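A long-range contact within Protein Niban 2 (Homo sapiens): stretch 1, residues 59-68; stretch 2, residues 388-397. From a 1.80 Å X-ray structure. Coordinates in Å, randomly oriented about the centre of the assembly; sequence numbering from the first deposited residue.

Stretch 1, residues 59-68: WRKVPLDERI
Stretch 2 388-397: MEKLSRLAYH

Two stretches of one chain, at least 322 residues apart in sequence wherever they touch, bury 399 Å² between them, both sides summed. Residues 59-68 form no regular helix or strand. From Pro63 to Ile68 the backbone stays extended, with phi between -52° and -134° and psi between 124° and 158°; Lys61, at -100/-28, interrupts this course earlier. Residues 388-397 open in a helix that begins earlier in the chain and includes 388-391. A type I turn spans Leu391 to Leu394, closed by Leu394 N to Leu391 O at 3.1 Å, and then comes a 3-10 segment at 394-395, where Tyr396 N bonds Arg393 O at 3.0 Å. The closest CA pair is Leu64 CA and Arg393 CA, 7.6 Å apart, so side chains rather than paired backbones make the contact.

Arg393 gives up the most surface, 104 Å². Its backbone sits at -103/8 and its CA-to-CB bond points sideways, but with chi1 -52° (m), chi2 -166° (t), chi3 159° (t) and chi4 -101° the end of the side chain comes nearer to the extended stretch. There Arg393 NH2 donates to Asp65 O at a very short 2.5 Å and a nearly linear 175°, while Arg393 NH1 makes a weak bond to the same Asp65 O at 3.4 Å and 123°. The carbonyl lies near the guanidinium plane, at the edge where the N-H groups point. The two faces are covered from the extended stretch: Arg67 CG packs over one, 3.2 Å from Arg393 NH2, and Leu64 CB over the opposite one, 4.1 Å from the same Arg393 NH2.

Leu64 covers 86 Å². Its CA-to-CB bond points toward the second stretch, and the side chain is an m,t rotamer (chi1 -67°, chi2 156°). Both methyls lie against Ser392 O, CD2 of Leu64 at 3.6 Å and CD1 of Leu64 at 3.8 Å. Leu64 CD2 is also 3.7 Å from Ser392 OG, and Leu64 CD1 makes an apolar contact with Tyr396 CD2 at 3.8 Å. Ser392, chi1 74° (p), directs its hydroxyl back to the helix, Ser392 OG donating to Glu389 O at 2.7 Å. Arg60 NH2 also approaches Ser392 O, at 3.2 Å, but the angle is too poor for a hydrogen bond.

Arg67 contributes 73 Å². Its CA-to-CB bond points toward the second stretch; the chi angles are chi1 -57° (m), chi2 -132° (between wells), chi3 -78° (m) and chi4 -138°. Its guanidinium lies flat on that of Arg393, centres 4.2 Å apart and planes at 15°, bringing the like-charged Arg67 NE and Arg393 NE within 3.5 Å. Glu389 supplies the compensating negative charge. Its chi1 of -163° (t) and chi2 of -82° (m) bring the carboxylate nearer, although CA-to-CB points sideways. Arg67 NH1 forms a salt bridge to Glu389 OE2 at 2.7 Å, and Arg67 NH2 adds a weak bond to Glu389 OE1 at 3.1 Å and 141°. Within the second stretch, Arg393 NE is salt-bridged to Glu389 OE2 at 3.1 Å and 154°, so one carboxylate serves both stacked arginines.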

# COMPACT_ATOMS: atom_id res chain seq x y z
N TRP A 59 -2.66 3.80 20.80
CA TRP A 59 -3.19 3.15 19.61
C TRP A 59 -4.41 2.33 19.98
O TRP A 59 -4.39 1.59 20.98
CB TRP A 59 -2.13 2.26 18.94
CG TRP A 59 -0.83 2.97 18.56
CD1 TRP A 59 -0.58 4.32 18.60
CD2 TRP A 59 0.37 2.35 18.08
NE1 TRP A 59 0.70 4.57 18.17
CE2 TRP A 59 1.31 3.38 17.84
CE3 TRP A 59 0.75 1.03 17.81
CZ2 TRP A 59 2.60 3.13 17.37
CZ3 TRP A 59 2.03 0.78 17.34
CH2 TRP A 59 2.94 1.83 17.12
N ARG A 60 -5.48 2.47 19.20
CA ARG A 60 -6.71 1.73 19.41
C ARG A 60 -6.43 0.23 19.34
O ARG A 60 -5.73 -0.24 18.45
CB ARG A 60 -7.72 2.16 18.36
CG ARG A 60 -9.09 1.59 18.46
CD ARG A 60 -9.89 1.97 17.22
NE ARG A 60 -9.95 3.42 17.04
CZ ARG A 60 -10.69 4.23 17.79
NH1 ARG A 60 -11.46 3.74 18.75
NH2 ARG A 60 -10.68 5.55 17.57
N LYS A 61 -6.97 -0.52 20.31
CA LYS A 61 -6.66 -1.95 20.42
C LYS A 61 -7.75 -2.85 19.84
O LYS A 61 -7.45 -3.96 19.40
CB LYS A 61 -6.40 -2.30 21.89
CG LYS A 61 -5.24 -1.51 22.50
CD LYS A 61 -4.78 -2.09 23.83
CE LYS A 61 -3.28 -1.90 24.04
NZ LYS A 61 -2.67 -0.98 23.04
N VAL A 62 -9.00 -2.40 19.84
CA VAL A 62 -10.11 -3.12 19.24
C VAL A 62 -10.64 -2.24 18.12
O VAL A 62 -10.66 -1.01 18.28
CB VAL A 62 -11.20 -3.43 20.28
CG1 VAL A 62 -11.55 -2.17 21.07
CG2 VAL A 62 -12.46 -3.98 19.62
N PRO A 63 -11.08 -2.79 16.98
CA PRO A 63 -11.64 -1.93 15.93
C PRO A 63 -12.89 -1.21 16.42
O PRO A 63 -13.56 -1.62 17.37
CB PRO A 63 -11.98 -2.92 14.81
CG PRO A 63 -11.10 -4.08 15.05
CD PRO A 63 -10.97 -4.19 16.54
N LEU A 64 -13.19 -0.11 15.74
CA LEU A 64 -14.47 0.55 15.97
C LEU A 64 -15.60 -0.42 15.69
O LEU A 64 -15.45 -1.36 14.90
CB LEU A 64 -14.59 1.78 15.06
CG LEU A 64 -13.61 2.91 15.38
CD1 LEU A 64 -13.38 3.80 14.15
CD2 LEU A 64 -14.12 3.73 16.57
N ASP A 65 -16.73 -0.20 16.36
CA ASP A 65 -17.94 -0.95 16.02
C ASP A 65 -18.20 -0.84 14.52
O ASP A 65 -18.01 0.22 13.92
CB ASP A 65 -19.14 -0.42 16.80
CG ASP A 65 -19.08 -0.78 18.27
OD1 ASP A 65 -18.22 -1.60 18.66
OD2 ASP A 65 -19.91 -0.24 19.03
N GLU A 66 -18.59 -1.96 13.92
CA GLU A 66 -18.75 -2.01 12.47
C GLU A 66 -19.98 -1.20 12.07
O GLU A 66 -21.08 -1.44 12.58
CB GLU A 66 -18.87 -3.46 12.00
CG GLU A 66 -17.64 -4.29 12.32
CD GLU A 66 -17.74 -5.72 11.83
OE1 GLU A 66 -18.83 -6.11 11.35
OE2 GLU A 66 -16.73 -6.46 11.93
N ARG A 67 -19.77 -0.23 11.18
CA ARG A 67 -20.85 0.57 10.61
C ARG A 67 -20.64 0.67 9.11
O ARG A 67 -19.52 0.59 8.62
CB ARG A 67 -20.91 1.98 11.21
CG ARG A 67 -21.07 2.02 12.72
CD ARG A 67 -22.18 2.98 13.17
NE ARG A 67 -21.75 4.38 13.14
CZ ARG A 67 -22.03 5.28 14.08
NH1 ARG A 67 -22.74 4.92 15.14
NH2 ARG A 67 -21.60 6.53 13.97
N ILE A 68 -21.75 0.84 8.38
CA ILE A 68 -21.68 1.08 6.95
C ILE A 68 -21.01 2.43 6.72
O ILE A 68 -21.29 3.40 7.43
CB ILE A 68 -23.09 1.04 6.34
CG1 ILE A 68 -23.65 -0.39 6.41
CG2 ILE A 68 -23.08 1.54 4.90
CD1 ILE A 68 -25.12 -0.50 6.13
N MET A 388 -18.67 11.90 21.65
CA MET A 388 -17.46 11.09 21.58
C MET A 388 -17.59 9.97 20.54
O MET A 388 -16.59 9.58 19.93
CB MET A 388 -17.14 10.48 22.95
CG MET A 388 -16.67 11.49 23.99
SD MET A 388 -15.22 12.44 23.50
CE MET A 388 -14.17 11.14 22.93
N GLU A 389 -18.80 9.45 20.35
CA GLU A 389 -19.00 8.41 19.35
C GLU A 389 -18.72 8.93 17.95
O GLU A 389 -18.13 8.23 17.12
CB GLU A 389 -20.42 7.85 19.46
CG GLU A 389 -20.61 6.52 18.78
CD GLU A 389 -20.84 6.66 17.29
OE1 GLU A 389 -21.27 7.75 16.85
OE2 GLU A 389 -20.57 5.67 16.57
N LYS A 390 -19.14 10.17 17.67
CA LYS A 390 -18.86 10.76 16.37
C LYS A 390 -17.38 11.10 16.22
O LYS A 390 -16.79 10.88 15.15
CB LYS A 390 -19.73 12.01 16.16
CG LYS A 390 -21.09 11.71 15.54
CD LYS A 390 -22.09 12.85 15.74
CE LYS A 390 -22.09 13.83 14.57
NZ LYS A 390 -20.77 14.46 14.31
N LEU A 391 -16.76 11.63 17.28
CA LEU A 391 -15.34 11.96 17.21
C LEU A 391 -14.50 10.70 17.04
O LEU A 391 -13.46 10.73 16.37
CB LEU A 391 -14.91 12.72 18.46
CG LEU A 391 -13.46 13.22 18.43
CD1 LEU A 391 -13.33 14.42 17.51
CD2 LEU A 391 -12.94 13.55 19.83
N SER A 392 -14.93 9.59 17.65
CA SER A 392 -14.17 8.34 17.61
C SER A 392 -13.94 7.86 16.19
O SER A 392 -12.98 7.11 15.95
CB SER A 392 -14.86 7.25 18.42
OG SER A 392 -16.01 6.74 17.76
N ARG A 393 -14.79 8.27 15.25
CA ARG A 393 -14.74 7.80 13.87
C ARG A 393 -14.11 8.80 12.91
O ARG A 393 -14.15 8.58 11.69
CB ARG A 393 -16.15 7.47 13.39
CG ARG A 393 -16.89 6.56 14.32
CD ARG A 393 -18.13 5.97 13.68
NE ARG A 393 -18.50 4.76 14.39
CZ ARG A 393 -18.24 3.53 13.96
NH1 ARG A 393 -17.62 3.35 12.79
NH2 ARG A 393 -18.60 2.49 14.69
N LEU A 394 -13.53 9.88 13.44
CA LEU A 394 -13.06 10.99 12.60
C LEU A 394 -12.06 10.51 11.54
O LEU A 394 -12.10 10.96 10.39
CB LEU A 394 -12.43 12.07 13.47
CG LEU A 394 -11.79 13.27 12.78
CD1 LEU A 394 -12.79 13.95 11.86
CD2 LEU A 394 -11.27 14.24 13.82
N ALA A 395 -11.16 9.60 11.91
CA ALA A 395 -10.12 9.20 10.97
C ALA A 395 -10.69 8.53 9.73
O ALA A 395 -9.98 8.42 8.72
CB ALA A 395 -9.11 8.28 11.63
N TYR A 396 -11.94 8.08 9.77
CA TYR A 396 -12.58 7.42 8.64
C TYR A 396 -13.71 8.24 8.04
O TYR A 396 -14.48 7.71 7.22
CB TYR A 396 -13.09 6.04 9.08
CG TYR A 396 -11.99 5.19 9.64
CD1 TYR A 396 -11.18 4.43 8.81
CD2 TYR A 396 -11.72 5.18 11.01
CE1 TYR A 396 -10.15 3.67 9.31
CE2 TYR A 396 -10.68 4.42 11.52
CZ TYR A 396 -9.91 3.66 10.66
OH TYR A 396 -8.87 2.90 11.15
N HIS A 397 -13.85 9.50 8.42
CA HIS A 397 -14.94 10.32 7.93
C HIS A 397 -14.72 10.59 6.44
O HIS A 397 -13.67 11.13 6.07
CB HIS A 397 -15.02 11.64 8.70
CG HIS A 397 -16.33 12.34 8.54
ND1 HIS A 397 -16.67 13.04 7.40
CD2 HIS A 397 -17.39 12.45 9.37
CE1 HIS A 397 -17.88 13.55 7.54
NE2 HIS A 397 -18.34 13.22 8.73